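PDB 5KKO: uncharacterised protein from Vibrio cholerae, which is of unknown function but forms a small, mainly helical chain with one N-terminal strand that assembles with further copies of itself. Local coordinates for residues C[16-20]-C[34-39]. Residues are numbered along the deposited sequence; the frame is centred on the assembly and turned at random. Where two conformers were deposited one is given.
Sequences AMLRI and LIKAHL
Met-17, present as selenomethionine, lays its long, flexible side chain along His-38 and ends on Leu-39: SE lies 3.9 Å from His-38 CB, and CE reaches Leu-39 CD2 at 3.5 Å. Its m, t, p rotamer matters, because the CA-to-CB bond points sideways and the chain must curl inward. SE stands 5.3 Å from the His-38 ring centroid, an oblique selenium-aromatic approach. Both segments are regular alpha helix, antiparallel (signed crossing angle -162°), axes 10.2 Å apart at closest approach; in register, Met-17 CA sits 6.3 Å from Ile-35 CA. One turn on, branched Ile-20 points toward Leu-34, Ile-35 and His-38: Ile-20 CD1 lies 3.7 Å from Leu-34 CG and 4.0 Å from His-38 CD2, and Ile-20 CG2 lies 4.1 Å from Ile-35 CG1. Leu-34, partly exposed, borders this apolar packing, which no hydrogen bond crosses. The resulting helical hairpin pairs helix 11-20, which follows strand 2-10, with helix 28-43, while Leu-39 of a second subunit packs on Met-17 and Leu-18.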
loop_
_atom_site.group_PDB
_atom_site.type_symbol
_atom_site.label_atom_id
_atom_site.label_comp_id
_atom_site.label_asym_id
_atom_site.label_seq_id
_atom_site.Cartn_x
_atom_site.Cartn_y
_atom_site.Cartn_z
ATOM N N ALA C 16 11.609 12.748 17.044
ATOM C CA ALA C 16 12.695 13.620 16.605
ATOM C C ALA C 16 12.368 14.279 15.271
ATOM O O ALA C 16 12.643 15.477 15.064
ATOM C CB ALA C 16 14.004 12.839 16.457
HETATM N N MSE C 17 11.794 13.527 14.344
HETATM C CA MSE C 17 11.444 14.095 13.069
HETATM C C MSE C 17 10.345 15.152 13.229
HETATM O O MSE C 17 10.401 16.196 12.581
HETATM C CB MSE C 17 11.005 12.961 12.152
HETATM C CG MSE C 17 12.149 11.907 11.934
HETATM SE SE MSE C 17 11.598 10.482 10.781
HETATM C CE MSE C 17 11.451 11.468 9.110
ATOM N N LEU C 18 9.354 14.889 14.097
ATOM C CA LEU C 18 8.332 15.899 14.380
ATOM C C LEU C 18 8.961 17.174 14.914
ATOM O O LEU C 18 8.560 18.300 14.523
ATOM C CB LEU C 18 7.266 15.340 15.370
ATOM C CG LEU C 18 6.265 14.432 14.669
ATOM C CD1 LEU C 18 5.549 13.477 15.704
ATOM C CD2 LEU C 18 5.205 15.192 13.862
ATOM N N ARG C 19 9.891 17.026 15.844
ATOM C CA ARG C 19 10.546 18.198 16.408
ATOM C C ARG C 19 11.345 18.938 15.345
ATOM O O ARG C 19 11.346 20.194 15.291
ATOM C CB ARG C 19 11.444 17.751 17.542
ATOM C CG ARG C 19 12.161 18.923 18.173
ATOM C CD ARG C 19 13.076 18.365 19.274
ATOM N NE ARG C 19 14.088 19.374 19.571
ATOM C CZ ARG C 19 13.791 20.448 20.257
ATOM N NH1 ARG C 19 12.570 20.530 20.778
ATOM N NH2 ARG C 19 14.737 21.375 20.494
ATOM N N ILE C 20 12.042 18.194 14.488
ATOM C CA ILE C 20 12.890 18.808 13.468
ATOM C C ILE C 20 12.052 19.694 12.533
ATOM O O ILE C 20 12.527 20.766 12.112
ATOM C CB ILE C 20 13.656 17.728 12.687
ATOM C CG1 ILE C 20 14.776 17.164 13.490
ATOM C CG2 ILE C 20 14.247 18.340 11.344
ATOM C CD1 ILE C 20 15.211 15.779 12.959
ATOM N N LEU C 34 17.637 17.187 6.977
ATOM C CA LEU C 34 17.734 16.279 8.112
ATOM C C LEU C 34 16.600 15.283 8.080
ATOM O O LEU C 34 16.792 14.091 8.389
ATOM C CB LEU C 34 17.728 17.116 9.379
ATOM C CG LEU C 34 18.103 16.552 10.710
ATOM C CD1 LEU C 34 19.502 15.856 10.619
ATOM C CD2 LEU C 34 18.141 17.755 11.680
ATOM N N ILE C 35 15.385 15.770 7.775
ATOM C CA ILE C 35 14.240 14.875 7.524
ATOM C C ILE C 35 14.613 13.824 6.489
ATOM O O ILE C 35 14.474 12.614 6.738
ATOM C CB ILE C 35 13.005 15.688 7.073
ATOM C CG1 ILE C 35 12.430 16.415 8.274
ATOM C CG2 ILE C 35 11.866 14.794 6.419
ATOM C CD1 ILE C 35 12.083 15.469 9.415
ATOM N N LYS C 36 15.111 14.274 5.325
ATOM C CA LYS C 36 15.424 13.360 4.225
ATOM C C LYS C 36 16.426 12.297 4.685
ATOM O O LYS C 36 16.295 11.120 4.354
ATOM C CB LYS C 36 15.913 14.173 3.020
ATOM C CG LYS C 36 16.114 13.291 1.772
ATOM C CD LYS C 36 17.031 13.941 0.725
ATOM C CE LYS C 36 16.488 15.255 0.265
ATOM N NZ LYS C 36 17.269 15.637 -0.967
ATOM N N ALA C 37 17.438 12.696 5.433
ATOM C CA ALA C 37 18.408 11.720 5.921
ATOM C C ALA C 37 17.722 10.669 6.791
ATOM O O ALA C 37 18.003 9.461 6.654
ATOM C CB ALA C 37 19.500 12.442 6.691
ATOM N N HIS C 38 16.829 11.089 7.695
ATOM C CA HIS C 38 16.146 10.098 8.513
ATOM C C HIS C 38 15.288 9.167 7.653
ATOM O O HIS C 38 15.193 7.953 7.941
ATOM C CB HIS C 38 15.280 10.815 9.567
ATOM C CG HIS C 38 16.048 11.239 10.777
ATOM N ND1 HIS C 38 16.548 10.333 11.706
ATOM C CD2 HIS C 38 16.454 12.468 11.185
ATOM C CE1 HIS C 38 17.165 10.996 12.671
ATOM N NE2 HIS C 38 17.133 12.292 12.387
ATOM N N LEU C 39 14.608 9.729 6.660
ATOM C CA LEU C 39 13.734 8.908 5.816
ATOM C C LEU C 39 14.577 7.946 4.985
ATOM O O LEU C 39 14.208 6.783 4.838
ATOM C CB LEU C 39 12.878 9.842 4.949
ATOM C CG LEU C 39 11.799 10.649 5.654
ATOM C CD1 LEU C 39 11.304 11.672 4.558
ATOM C CD2 LEU C 39 10.636 9.828 6.132
#